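Local structure of PDZ domain protein (Parabacteroides distasonis, 4L8N) at residues T15-Q20 with V30-I35; E124-C129 with T379-F384; C129-T134 with R296-K301; A233-A238 with N265-D270; M285-P290 with V452-K457. The protein is of unknown function but combines PDZ domains with a DUF4136 domain, binds magnesium, and may act through recognition of other proteins. One frame throughout, in Å; residues are numbered along the deposited sequence.

Contact 1 of 5, residues T15-Q20 with V30-I35; sequences TYDISQ and VIKSII
Thr15 and Ser33 form the tight end of this antiparallel pairing. Thr15 OG1 lies 2.6 Å from Ser33 OG, and either hydroxyl could be the donor. Thr15 OG1 sits between its own backbone N and carbonyl carbon (chi1 65°), and this places it beside Ser33. Thr15 O takes two N-H groups, Lys32 N at 2.9 Å and, weakly, Ser33 N at 3.5 Å. Further along, Asp17 N bonds to Val30 O at 3.0 Å and Val30 N returns to Asp17 O at 2.9 Å. Ser19 CB then rests on buried Val30 CG2 at 3.6 Å. The Lys32 side chain is held more loosely. It crosses Asp17 at about a right angle, with CD 3.4 Å from Asp17 OD2. Lys32 NZ makes a long salt bridge of 3.7 Å to Asp17 OD1. Asp17 OD2 has further partners in Tyr291 and Lys293. An alanine in place of Lys32 would probably leave the Asp17 carboxylate without its methylene cover and with less positive charge nearby. On the other face of the strands, the Tyr16 ring leads away to helix 67-71. The two residues opposite Thr15 form a classic beta bulge, set in the first beta hairpin of the PDZ domain.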
# COMPACT_ATOMS: atom_id res chain seq x y z
N THR A 15 20.68 -15.36 -16.99
CA THR A 15 21.01 -14.51 -15.84
C THR A 15 20.46 -15.21 -14.60
O THR A 15 19.45 -15.90 -14.69
CB THR A 15 20.48 -13.07 -16.01
OG1 THR A 15 19.05 -13.06 -16.03
CG2 THR A 15 21.01 -12.37 -17.25
N TYR A 16 21.13 -15.06 -13.45
CA TYR A 16 20.69 -15.72 -12.22
C TYR A 16 20.97 -14.88 -10.97
O TYR A 16 21.73 -13.90 -11.01
CB TYR A 16 21.38 -17.09 -12.08
CG TYR A 16 22.85 -17.02 -11.72
CD1 TYR A 16 23.83 -16.93 -12.70
CD2 TYR A 16 23.26 -17.08 -10.39
CE1 TYR A 16 25.19 -16.87 -12.37
CE2 TYR A 16 24.61 -16.99 -10.05
CZ TYR A 16 25.57 -16.90 -11.04
OH TYR A 16 26.91 -16.86 -10.72
N ASP A 17 20.41 -15.33 -9.84
CA ASP A 17 20.61 -14.82 -8.49
C ASP A 17 21.06 -15.93 -7.59
O ASP A 17 20.73 -17.08 -7.85
CB ASP A 17 19.27 -14.31 -7.94
CG ASP A 17 18.85 -12.90 -8.27
OD1 ASP A 17 19.71 -12.10 -8.70
OD2 ASP A 17 17.67 -12.58 -8.03
N ILE A 18 21.71 -15.61 -6.48
CA ILE A 18 21.90 -16.60 -5.42
C ILE A 18 20.70 -16.29 -4.52
O ILE A 18 20.67 -15.23 -3.89
CB ILE A 18 23.30 -16.62 -4.74
CG1 ILE A 18 24.34 -17.28 -5.67
CG2 ILE A 18 23.27 -17.37 -3.40
CD1 ILE A 18 25.16 -16.35 -6.43
N SER A 19 19.64 -17.12 -4.63
CA SER A 19 18.35 -16.96 -3.95
C SER A 19 18.46 -16.77 -2.45
O SER A 19 19.17 -17.50 -1.76
CB SER A 19 17.44 -18.15 -4.22
OG SER A 19 16.25 -18.10 -3.45
N GLN A 20 17.74 -15.75 -1.98
CA GLN A 20 17.62 -15.36 -0.58
C GLN A 20 16.23 -15.77 -0.06
O GLN A 20 15.98 -15.68 1.14
CB GLN A 20 17.89 -13.85 -0.38
CG GLN A 20 19.36 -13.42 -0.63
CD GLN A 20 20.40 -14.31 0.05
OE1 GLN A 20 21.26 -14.91 -0.61
NE2 GLN A 20 20.32 -14.44 1.38
N VAL A 30 19.27 -19.38 -8.86
CA VAL A 30 17.91 -19.40 -9.41
C VAL A 30 17.95 -18.56 -10.67
O VAL A 30 18.33 -17.39 -10.62
CB VAL A 30 16.80 -18.91 -8.41
CG1 VAL A 30 15.46 -18.66 -9.12
CG2 VAL A 30 16.61 -19.89 -7.25
N ILE A 31 17.55 -19.16 -11.80
CA ILE A 31 17.55 -18.53 -13.12
C ILE A 31 16.46 -17.47 -13.19
O ILE A 31 15.30 -17.78 -12.97
CB ILE A 31 17.37 -19.60 -14.23
CG1 ILE A 31 18.22 -20.86 -14.02
CG2 ILE A 31 17.45 -19.01 -15.63
CD1 ILE A 31 19.61 -20.80 -14.24
N LYS A 32 16.84 -16.23 -13.59
CA LYS A 32 15.96 -15.07 -13.72
C LYS A 32 15.49 -14.85 -15.16
O LYS A 32 14.36 -14.38 -15.38
CB LYS A 32 16.69 -13.81 -13.25
CG LYS A 32 16.89 -13.69 -11.75
CD LYS A 32 17.30 -12.27 -11.38
CE LYS A 32 18.66 -11.85 -11.88
NZ LYS A 32 18.82 -10.37 -11.82
N SER A 33 16.39 -15.05 -16.13
CA SER A 33 16.07 -14.83 -17.53
C SER A 33 16.96 -15.67 -18.41
O SER A 33 18.10 -15.93 -18.06
CB SER A 33 16.21 -13.36 -17.91
OG SER A 33 17.57 -13.05 -18.16
N ILE A 34 16.42 -16.06 -19.56
CA ILE A 34 17.09 -16.86 -20.56
C ILE A 34 17.41 -15.95 -21.72
O ILE A 34 16.56 -15.15 -22.13
CB ILE A 34 16.19 -18.07 -20.92
CG1 ILE A 34 16.46 -19.24 -19.96
CG2 ILE A 34 16.41 -18.57 -22.33
CD1 ILE A 34 15.74 -19.17 -18.78
N ILE A 35 18.63 -16.03 -22.24
CA ILE A 35 19.03 -15.20 -23.36
C ILE A 35 18.49 -15.83 -24.67
O ILE A 35 18.78 -16.97 -24.97
CB ILE A 35 20.55 -14.98 -23.33
CG1 ILE A 35 20.88 -14.04 -22.16
CG2 ILE A 35 21.08 -14.42 -24.67
CD1 ILE A 35 22.05 -14.36 -21.43

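Contact 2 of 5, residues E124-C129 with T379-F384; sequences EQEFVC and TDANGF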
# COMPACT_ATOMS: atom_id res chain seq x y z
N GLU A 124 13.98 -0.55 -24.59
CA GLU A 124 13.91 -1.05 -23.23
C GLU A 124 13.08 -0.11 -22.39
O GLU A 124 13.30 1.09 -22.40
CB GLU A 124 15.29 -1.22 -22.60
CG GLU A 124 16.15 -2.29 -23.24
CD GLU A 124 17.61 -2.04 -22.94
OE1 GLU A 124 18.07 -0.89 -23.14
OE2 GLU A 124 18.29 -2.98 -22.47
N GLN A 125 12.14 -0.66 -21.63
CA GLN A 125 11.30 0.12 -20.76
C GLN A 125 11.13 -0.61 -19.42
O GLN A 125 11.28 -1.82 -19.35
CB GLN A 125 9.95 0.39 -21.41
CG GLN A 125 9.99 1.41 -22.53
CD GLN A 125 8.65 1.53 -23.18
OE1 GLN A 125 7.69 2.01 -22.58
NE2 GLN A 125 8.56 1.07 -24.43
N GLU A 126 10.87 0.16 -18.36
CA GLU A 126 10.66 -0.27 -16.99
C GLU A 126 9.34 0.23 -16.52
O GLU A 126 8.88 1.29 -16.97
CB GLU A 126 11.76 0.28 -16.07
CG GLU A 126 13.11 -0.39 -16.16
CD GLU A 126 14.28 0.44 -15.66
OE1 GLU A 126 14.10 1.66 -15.42
OE2 GLU A 126 15.40 -0.12 -15.54
N PHE A 127 8.73 -0.51 -15.60
CA PHE A 127 7.48 -0.16 -14.93
C PHE A 127 7.40 -0.87 -13.56
O PHE A 127 8.09 -1.87 -13.34
CB PHE A 127 6.26 -0.47 -15.79
CG PHE A 127 6.06 -1.92 -16.17
CD1 PHE A 127 6.68 -2.45 -17.31
CD2 PHE A 127 5.17 -2.72 -15.47
CE1 PHE A 127 6.45 -3.77 -17.68
CE2 PHE A 127 4.93 -4.04 -15.86
CZ PHE A 127 5.58 -4.56 -16.96
N VAL A 128 6.62 -0.29 -12.64
CA VAL A 128 6.47 -0.79 -11.28
C VAL A 128 4.99 -1.07 -11.06
O VAL A 128 4.14 -0.27 -11.47
CB VAL A 128 7.06 0.17 -10.21
CG1 VAL A 128 7.11 -0.50 -8.86
CG2 VAL A 128 8.47 0.64 -10.60
N CYS A 129 4.67 -2.24 -10.43
CA CYS A 129 3.28 -2.64 -10.15
C CYS A 129 2.96 -2.59 -8.67
O CYS A 129 3.80 -2.94 -7.82
CB CYS A 129 3.00 -4.02 -10.72
SG CYS A 129 3.01 -4.09 -12.53
N THR A 379 10.22 7.70 -21.75
CA THR A 379 11.54 7.60 -21.14
C THR A 379 11.90 6.12 -21.15
O THR A 379 11.13 5.30 -20.64
CB THR A 379 11.57 8.27 -19.75
OG1 THR A 379 11.14 9.63 -19.87
CG2 THR A 379 12.96 8.23 -19.11
N ASP A 380 13.03 5.76 -21.77
CA ASP A 380 13.44 4.36 -21.83
C ASP A 380 14.09 3.92 -20.49
O ASP A 380 14.32 4.75 -19.61
CB ASP A 380 14.34 4.07 -23.04
CG ASP A 380 15.80 4.50 -22.97
OD1 ASP A 380 16.21 5.09 -21.95
OD2 ASP A 380 16.54 4.25 -23.95
N ALA A 381 14.40 2.61 -20.38
CA ALA A 381 14.97 1.99 -19.18
C ALA A 381 16.32 2.58 -18.80
O ALA A 381 16.60 2.69 -17.61
CB ALA A 381 15.09 0.49 -19.37
N ASN A 382 17.13 2.99 -19.79
CA ASN A 382 18.43 3.58 -19.52
C ASN A 382 18.34 5.11 -19.21
O ASN A 382 19.37 5.77 -19.12
CB ASN A 382 19.46 3.27 -20.62
CG ASN A 382 18.98 3.37 -22.04
OD1 ASN A 382 19.14 4.40 -22.70
ND2 ASN A 382 18.44 2.26 -22.56
N GLY A 383 17.13 5.61 -18.94
CA GLY A 383 16.88 6.99 -18.54
C GLY A 383 16.76 8.06 -19.61
O GLY A 383 16.60 9.23 -19.26
N PHE A 384 16.84 7.69 -20.92
CA PHE A 384 16.70 8.63 -22.04
C PHE A 384 15.25 9.10 -22.10
O PHE A 384 14.35 8.27 -22.20
CB PHE A 384 17.18 8.03 -23.38
CG PHE A 384 17.14 9.01 -24.53
CD1 PHE A 384 17.66 10.30 -24.41
CD2 PHE A 384 16.59 8.64 -25.76
CE1 PHE A 384 17.61 11.20 -25.48
CE2 PHE A 384 16.54 9.55 -26.83
CZ PHE A 384 17.06 10.82 -26.68
O HOH W 1 10.43 3.07 -19.32
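Glu124 and Ala381 join strand 123-135 to a type I beta turn. The turn runs from Asp380 to Gly383, and the touching parts of the two segments run 106° apart. One backbone bond ties them: Ala381 N-H donates to Glu124 O at 2.8 Å, from above the carbonyl plane. A water adds a second link, accepting from Glu126 N at 3.1 Å and donating to Thr379 O at 2.7 Å. Ala381 points its methyl at the strand, with Ala381 CB 3.7 Å from Glu124 CB. The Glu126 carboxylate touches the same methyl, Glu126 CD to Ala381 CB being 3.8 Å. Its charge is met by Lys457 in a salt bridge through OE2. The Glu124 side chain extends beyond CG and crosses Asn382 at about a right angle. Glu124 OE1 is 3.2 Å from Asn382 ND2, with carboxylate and amide planes 54° apart. Glu124 OE2 has a long, weak ion pair with Lys301. This is a surface contact that brings the 379-384 loop against strand 123-135. Inside the turn segment, Asp380 OD1 accepts Phe384 N at 2.9 Å, from above the carboxylate plane.

Contact 3 of 5, residues C129-T134 with R296-K301; sequences CPFKTT and RNVPFK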
# COMPACT_ATOMS: atom_id res chain seq x y z
N CYS A 129 4.67 -2.24 -10.43
CA CYS A 129 3.28 -2.64 -10.15
C CYS A 129 2.96 -2.59 -8.67
O CYS A 129 3.80 -2.94 -7.82
CB CYS A 129 3.00 -4.02 -10.72
SG CYS A 129 3.01 -4.09 -12.53
N PRO A 130 1.72 -2.17 -8.33
CA PRO A 130 1.36 -2.07 -6.91
C PRO A 130 0.86 -3.42 -6.42
O PRO A 130 -0.33 -3.62 -6.16
CB PRO A 130 0.28 -0.97 -6.91
CG PRO A 130 -0.37 -1.10 -8.25
CD PRO A 130 0.60 -1.77 -9.20
N PHE A 131 1.80 -4.37 -6.37
CA PHE A 131 1.49 -5.72 -5.91
C PHE A 131 2.04 -5.93 -4.52
O PHE A 131 3.24 -5.72 -4.30
CB PHE A 131 2.09 -6.78 -6.87
CG PHE A 131 1.65 -6.78 -8.32
CD1 PHE A 131 0.43 -6.21 -8.70
CD2 PHE A 131 2.42 -7.39 -9.31
CE1 PHE A 131 0.01 -6.22 -10.04
CE2 PHE A 131 2.00 -7.41 -10.64
CZ PHE A 131 0.80 -6.82 -11.00
N LYS A 132 1.20 -6.38 -3.59
CA LYS A 132 1.67 -6.77 -2.27
C LYS A 132 1.75 -8.31 -2.32
O LYS A 132 0.73 -8.98 -2.54
CB LYS A 132 0.76 -6.23 -1.13
CG LYS A 132 1.06 -6.78 0.28
CD LYS A 132 2.28 -6.10 0.94
CE LYS A 132 2.75 -6.87 2.15
NZ LYS A 132 3.66 -8.01 1.82
N THR A 133 2.99 -8.85 -2.21
CA THR A 133 3.23 -10.30 -2.28
C THR A 133 3.74 -10.73 -0.93
O THR A 133 4.78 -10.24 -0.47
CB THR A 133 4.17 -10.68 -3.46
OG1 THR A 133 3.71 -9.97 -4.60
CG2 THR A 133 4.12 -12.16 -3.80
N THR A 134 2.96 -11.61 -0.29
CA THR A 134 3.17 -12.12 1.06
C THR A 134 3.22 -13.63 1.04
O THR A 134 2.36 -14.27 0.44
CB THR A 134 2.04 -11.66 1.98
OG1 THR A 134 1.70 -10.30 1.70
CG2 THR A 134 2.38 -11.83 3.46
N ARG A 296 6.56 -5.54 -1.83
CA ARG A 296 5.59 -4.45 -1.94
C ARG A 296 5.44 -3.76 -3.31
O ARG A 296 4.30 -3.43 -3.65
CB ARG A 296 5.85 -3.37 -0.88
CG ARG A 296 4.56 -2.97 -0.17
CD ARG A 296 4.78 -2.01 0.98
NE ARG A 296 5.24 -0.69 0.54
CZ ARG A 296 4.43 0.32 0.20
NH1 ARG A 296 3.11 0.16 0.24
NH2 ARG A 296 4.94 1.48 -0.18
N ASN A 297 6.51 -3.44 -4.04
CA ASN A 297 6.31 -2.74 -5.33
C ASN A 297 7.21 -3.42 -6.31
O ASN A 297 8.43 -3.27 -6.19
CB ASN A 297 6.61 -1.23 -5.23
CG ASN A 297 5.69 -0.42 -4.34
OD1 ASN A 297 6.12 0.15 -3.34
ND2 ASN A 297 4.41 -0.32 -4.69
N VAL A 298 6.62 -4.22 -7.25
CA VAL A 298 7.41 -5.05 -8.16
C VAL A 298 7.96 -4.27 -9.37
O VAL A 298 7.20 -3.88 -10.28
CB VAL A 298 6.71 -6.35 -8.63
CG1 VAL A 298 7.73 -7.35 -9.18
CG2 VAL A 298 5.87 -6.99 -7.53
N PRO A 299 9.31 -4.22 -9.47
CA PRO A 299 9.95 -3.61 -10.65
C PRO A 299 10.11 -4.61 -11.82
O PRO A 299 10.68 -5.71 -11.64
CB PRO A 299 11.31 -3.19 -10.09
CG PRO A 299 11.64 -4.19 -9.07
CD PRO A 299 10.33 -4.69 -8.51
N PHE A 300 9.64 -4.22 -13.03
CA PHE A 300 9.76 -4.99 -14.27
C PHE A 300 10.52 -4.23 -15.33
O PHE A 300 10.43 -3.00 -15.41
CB PHE A 300 8.40 -5.36 -14.86
CG PHE A 300 7.50 -6.20 -13.99
CD1 PHE A 300 6.67 -5.60 -13.05
CD2 PHE A 300 7.44 -7.58 -14.15
CE1 PHE A 300 5.82 -6.39 -12.26
CE2 PHE A 300 6.58 -8.35 -13.39
CZ PHE A 300 5.77 -7.75 -12.44
N LYS A 301 11.22 -4.97 -16.21
CA LYS A 301 11.97 -4.48 -17.35
C LYS A 301 11.58 -5.28 -18.61
O LYS A 301 11.71 -6.51 -18.62
CB LYS A 301 13.49 -4.54 -17.09
CG LYS A 301 14.27 -3.60 -18.00
CD LYS A 301 15.75 -3.93 -18.03
CE LYS A 301 16.40 -3.46 -19.31
NZ LYS A 301 17.88 -3.53 -19.22
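Cys129 and Val298 are an antiparallel hydrogen-bonded pair, and the touching parts of the two segments run 150° apart. Cys129 N bonds to Val298 O at 3.0 Å, and Val298 N returns to Cys129 O at 3.1 Å. The chain then bends in an inverse gamma turn centred on Pro130. The buried side chains meet on one side of the pair. Cys129 SG lies 3.6 Å from Phe300 CE1, an oblique sulfur-aromatic contact. Cys129 CB sits over the centre of the Phe131 ring, 3.4 Å above its plane. Phe131 CB rests 3.8 Å from Val298 CG2. The Phe131 side chain crosses that of Phe300 at about a right angle, Phe131 CE2 standing 4.2 Å from Phe300 CZ. Helix 274-285 packs on the Phe131 ring through His281, Leu284 and Met285. Toward Lys132 the contact turns polar. Lys132 CD lies 4.0 Å from Arg296 CG. The Lys132 chain bends at chi4 (84°), which brings NZ to Thr134 OG1 in a hydrogen bond of 3.0 Å. Arg296 sends its guanidinium to Glu235 of the second subunit in a salt bridge. An alanine in place of Lys132 would probably leave Thr134 OG1 without its ammonium partner and open a gap beside Arg296 CG. Past Pro130 the chain keeps its backbone bonds to strand 258-268 on the other edge. The arrangement is that of a central strand broken by a short turn within a large mixed sheet.

Contact 4 of 5, residues A233-A238 with N265-D270; sequences AAEAEA and NELLED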
# COMPACT_ATOMS: atom_id res chain seq x y z
N ALA A 233 -3.47 13.09 0.07
CA ALA A 233 -3.92 14.02 -0.97
C ALA A 233 -3.97 13.34 -2.37
O ALA A 233 -4.87 13.63 -3.15
CB ALA A 233 -3.02 15.24 -1.00
N ALA A 234 -3.01 12.44 -2.66
CA ALA A 234 -2.94 11.68 -3.93
C ALA A 234 -4.05 10.61 -4.00
O ALA A 234 -4.47 10.24 -5.10
CB ALA A 234 -1.57 11.03 -4.08
N GLU A 235 -4.50 10.12 -2.82
CA GLU A 235 -5.57 9.13 -2.67
C GLU A 235 -6.90 9.73 -3.09
O GLU A 235 -7.72 9.05 -3.71
CB GLU A 235 -5.65 8.64 -1.22
CG GLU A 235 -4.68 7.52 -0.88
CD GLU A 235 -5.25 6.11 -0.79
OE1 GLU A 235 -6.48 5.96 -0.61
OE2 GLU A 235 -4.44 5.15 -0.85
N ALA A 236 -7.11 11.03 -2.76
CA ALA A 236 -8.31 11.81 -3.08
C ALA A 236 -8.50 12.00 -4.61
O ALA A 236 -9.62 12.17 -5.07
CB ALA A 236 -8.24 13.16 -2.39
N GLU A 237 -7.39 11.97 -5.38
CA GLU A 237 -7.37 12.12 -6.84
C GLU A 237 -8.09 10.97 -7.58
O GLU A 237 -8.52 11.15 -8.73
CB GLU A 237 -5.92 12.22 -7.36
CG GLU A 237 -5.08 13.33 -6.72
CD GLU A 237 -5.52 14.75 -7.02
OE1 GLU A 237 -5.59 15.12 -8.22
OE2 GLU A 237 -5.78 15.51 -6.06
N ALA A 238 -8.22 9.79 -6.93
CA ALA A 238 -8.85 8.59 -7.49
C ALA A 238 -10.37 8.55 -7.26
O ALA A 238 -10.81 8.60 -6.11
CB ALA A 238 -8.21 7.35 -6.88
N ASN A 265 -3.56 -3.43 -5.56
CA ASN A 265 -4.41 -2.32 -5.14
C ASN A 265 -4.11 -1.14 -6.04
O ASN A 265 -3.02 -0.55 -6.00
CB ASN A 265 -4.25 -2.00 -3.67
CG ASN A 265 -4.84 -3.08 -2.79
OD1 ASN A 265 -6.07 -3.22 -2.67
ND2 ASN A 265 -3.96 -3.87 -2.17
N GLU A 266 -5.08 -0.84 -6.91
CA GLU A 266 -4.96 0.16 -7.96
C GLU A 266 -5.84 1.40 -7.71
O GLU A 266 -7.01 1.26 -7.35
CB GLU A 266 -5.36 -0.51 -9.29
CG GLU A 266 -4.56 -0.07 -10.49
CD GLU A 266 -3.11 -0.50 -10.51
OE1 GLU A 266 -2.86 -1.70 -10.74
OE2 GLU A 266 -2.23 0.38 -10.38
N LEU A 267 -5.27 2.61 -7.87
CA LEU A 267 -6.02 3.88 -7.74
C LEU A 267 -6.47 4.32 -9.13
O LEU A 267 -5.64 4.67 -9.98
CB LEU A 267 -5.22 5.00 -7.04
CG LEU A 267 -4.91 4.84 -5.55
CD1 LEU A 267 -4.28 6.10 -5.01
CD2 LEU A 267 -6.15 4.54 -4.74
N LEU A 268 -7.78 4.28 -9.37
CA LEU A 268 -8.34 4.53 -10.68
C LEU A 268 -8.97 5.89 -10.91
O LEU A 268 -9.67 6.45 -10.06
CB LEU A 268 -9.36 3.45 -11.01
CG LEU A 268 -8.81 2.32 -11.84
CD1 LEU A 268 -7.99 1.37 -11.00
CD2 LEU A 268 -9.91 1.55 -12.44
N GLU A 269 -8.75 6.36 -12.16
CA GLU A 269 -9.24 7.61 -12.76
C GLU A 269 -10.63 7.38 -13.37
O GLU A 269 -11.50 8.23 -13.19
CB GLU A 269 -8.25 8.14 -13.83
CG GLU A 269 -6.80 8.20 -13.39
CD GLU A 269 -5.86 8.83 -14.40
OE1 GLU A 269 -5.38 8.12 -15.31
OE2 GLU A 269 -5.59 10.05 -14.27
N ASP A 270 -10.83 6.24 -14.09
CA ASP A 270 -12.12 5.91 -14.71
C ASP A 270 -12.60 4.53 -14.28
O ASP A 270 -11.91 3.85 -13.52
CB ASP A 270 -12.01 5.94 -16.25
CG ASP A 270 -11.66 7.29 -16.84
OD1 ASP A 270 -12.49 8.23 -16.74
OD2 ASP A 270 -10.55 7.40 -17.44
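Leu267 and Ala238 make the main apolar touch between these segments. Ala238 CB lies 3.8 Å from Leu267 CB and 4.1 Å from Leu267 CD2. Leu267 CG is anti to the carbonyl carbon (chi1 -69°), beside its own backbone N. Leu267 CD1 reaches the backbone of the short helix, 4.0 Å from Glu235 CA and 4.1 Å from Ala234 O. The two methyls of Leu267 thus meet different partners, CD1 the helix backbone and CD2 the Ala238 methyl. No hydrogen bond crosses between the segments. The nearest approach is instead between backbones, Ala238 CA to Leu268 O at 3.4 Å.

Further out, Leu268 bonds through its backbone to Tyr240 of strand 240-250 and turns its side chain away from Ala238, onto Tyr240 and Leu242. Ala238 O accepts a bond from Asn197 ND2 just after the helix. The second subunit also packs here: its Leu229 touches Ala238, its Arg215 forms a salt bridge with Glu266, and its Arg296 is the partner of Glu235.

Asp270 and Glu239, the residue after Ala238, are magnesium-binding residues of this protein, although no magnesium is bound to them in this chain. The packing joins a short helix to the end of a sheet strand in the DUF4136 region, between the dimer interface and the magnesium-binding residues.

Contact 5 of 5, residues M285-P290 with V452-K457; sequences MCMQYP and VTVEIK
The loop after helix 274-285 packs here on the last strand of the chain, with Met287 and Gln288 meeting Val454 and Ile456. Most of the residues that touch are buried, and no hydrogen bond crosses between the segments. Met287, present as selenomethionine, supplies most of the touch. Its SE lies 4.2 Å from Val454 CG1, the two side chains crossing at about a right angle. The chain bends at chi3 (71°), which brings CE to 3.4 Å from Val454 O and 4.0 Å from Ile456 CG1. Val454 O accepts a hydrogen bond from Lys47 NZ. Nearer the backbone, Met287 CB rests 3.7 Å from Ile456 CD1. The same methyl fits against Gln288 CG at 3.6 Å, so Ile456 is wedged against two successive loop residues. Gln288 OE1 accepts both Tyr294 N and Lys293 N. Its CG, by contrast, touches Ile456. Strand 298-309 runs beside the terminal strand, and its Val298 and Phe300 also pack on Ile456. The loop leads from helix 274-285 toward strand 298-309 and packs on the neighbouring strand 438-456, with Tyr48 of the PDZ domain touching Met287.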
# COMPACT_ATOMS: atom_id res chain seq x y z
N MSE A 285 1.76 -10.79 -11.90
CA MSE A 285 1.63 -11.21 -10.50
C MSE A 285 2.23 -12.59 -10.23
O MSE A 285 2.90 -12.78 -9.22
CB MSE A 285 0.15 -11.23 -10.09
CG MSE A 285 -0.43 -9.85 -9.90
SE MSE A 285 -2.34 -9.85 -9.72
CE MSE A 285 -2.43 -10.70 -8.07
N CYS A 286 1.99 -13.56 -11.14
CA CYS A 286 2.48 -14.93 -10.96
C CYS A 286 3.95 -15.12 -11.31
O CYS A 286 4.49 -16.20 -11.04
CB CYS A 286 1.60 -15.91 -11.73
SG CYS A 286 -0.07 -16.03 -11.07
N MSE A 287 4.63 -14.07 -11.84
CA MSE A 287 6.08 -14.18 -12.11
C MSE A 287 6.84 -14.34 -10.79
O MSE A 287 7.99 -14.80 -10.79
CB MSE A 287 6.59 -12.97 -12.90
CG MSE A 287 6.50 -13.19 -14.39
SE MSE A 287 7.06 -11.67 -15.47
CE MSE A 287 8.84 -11.78 -15.10
N GLN A 288 6.19 -13.99 -9.64
CA GLN A 288 6.81 -14.16 -8.34
C GLN A 288 6.40 -15.47 -7.68
O GLN A 288 6.76 -15.69 -6.53
CB GLN A 288 6.59 -12.96 -7.43
CG GLN A 288 7.45 -11.78 -7.87
CD GLN A 288 7.77 -10.88 -6.74
OE1 GLN A 288 8.92 -10.80 -6.29
NE2 GLN A 288 6.75 -10.21 -6.24
N TYR A 289 5.71 -16.38 -8.41
CA TYR A 289 5.43 -17.72 -7.90
C TYR A 289 6.24 -18.73 -8.72
O TYR A 289 6.05 -18.79 -9.94
CB TYR A 289 3.92 -18.10 -7.88
CG TYR A 289 3.72 -19.37 -7.09
CD1 TYR A 289 3.74 -19.35 -5.69
CD2 TYR A 289 3.71 -20.62 -7.72
CE1 TYR A 289 3.67 -20.53 -4.94
CE2 TYR A 289 3.64 -21.81 -6.98
CZ TYR A 289 3.61 -21.76 -5.59
OH TYR A 289 3.54 -22.91 -4.84
N PRO A 290 7.19 -19.52 -8.14
CA PRO A 290 7.54 -19.66 -6.72
C PRO A 290 8.66 -18.74 -6.20
O PRO A 290 8.97 -18.78 -5.01
CB PRO A 290 8.00 -21.11 -6.66
CG PRO A 290 8.64 -21.36 -7.98
CD PRO A 290 7.95 -20.47 -8.97
N VAL A 452 11.42 -10.62 -27.10
CA VAL A 452 10.88 -9.85 -25.97
C VAL A 452 11.30 -10.56 -24.69
O VAL A 452 11.04 -11.76 -24.55
CB VAL A 452 9.35 -9.61 -25.98
CG1 VAL A 452 8.95 -8.69 -24.85
CG2 VAL A 452 8.87 -9.05 -27.30
N THR A 453 11.94 -9.84 -23.77
CA THR A 453 12.32 -10.32 -22.45
C THR A 453 11.54 -9.49 -21.44
O THR A 453 11.62 -8.26 -21.46
CB THR A 453 13.83 -10.24 -22.27
OG1 THR A 453 14.43 -11.22 -23.11
CG2 THR A 453 14.26 -10.47 -20.82
N VAL A 454 10.72 -10.15 -20.62
CA VAL A 454 9.96 -9.51 -19.53
C VAL A 454 10.57 -10.09 -18.28
O VAL A 454 10.45 -11.30 -18.03
CB VAL A 454 8.44 -9.65 -19.62
CG1 VAL A 454 7.75 -8.86 -18.49
CG2 VAL A 454 7.93 -9.17 -20.99
N GLU A 455 11.35 -9.27 -17.57
CA GLU A 455 12.10 -9.71 -16.40
C GLU A 455 11.77 -8.90 -15.14
O GLU A 455 11.52 -7.70 -15.23
CB GLU A 455 13.58 -9.53 -16.72
CG GLU A 455 14.54 -10.38 -15.90
CD GLU A 455 16.01 -10.06 -16.08
OE1 GLU A 455 16.39 -9.53 -17.15
OE2 GLU A 455 16.79 -10.37 -15.15
N ILE A 456 11.79 -9.54 -13.95
CA ILE A 456 11.67 -8.81 -12.70
C ILE A 456 13.10 -8.37 -12.40
O ILE A 456 13.98 -9.23 -12.34
CB ILE A 456 10.98 -9.61 -11.55
CG1 ILE A 456 9.47 -9.63 -11.79
CG2 ILE A 456 11.31 -9.01 -10.17
CD1 ILE A 456 8.72 -10.55 -11.02
N LYS A 457 13.32 -7.04 -12.30
CA LYS A 457 14.64 -6.39 -12.09
C LYS A 457 15.50 -7.09 -11.00
O LYS A 457 15.05 -7.16 -9.83
CB LYS A 457 14.49 -4.89 -11.76
CG LYS A 457 14.01 -4.05 -12.96
CD LYS A 457 14.41 -2.58 -12.85
CE LYS A 457 15.87 -2.35 -13.15
NZ LYS A 457 16.25 -0.92 -13.00
OXT LYS A 457 16.57 -7.64 -11.36

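Overall arrangement
Contact 5 is the buried one, and contact 2 lies at the surface; contacts 1, 3 and 4 are partly buried. Contacts 2 to 5 all reach the same mixed sheet. Contacts 2 and 3 share strand 123-135 and Cys129, while contacts 3 and 5 meet where strands 298-309 and 438-456 run side by side. Contact 1 belongs to the separate PDZ sheet but touches contact 5 through Glu455 and the chain terminus. Contact 1 is mainly backbone pairing; contact 3 adds aromatic packing to two backbone bonds. Contact 2 relies on one backbone bond and a water, whereas contacts 4 and 5 are apolar packing. Contacts 2 to 5 also touch the second subunit, and residues of contacts 3 and 4 meet across the dimer interface.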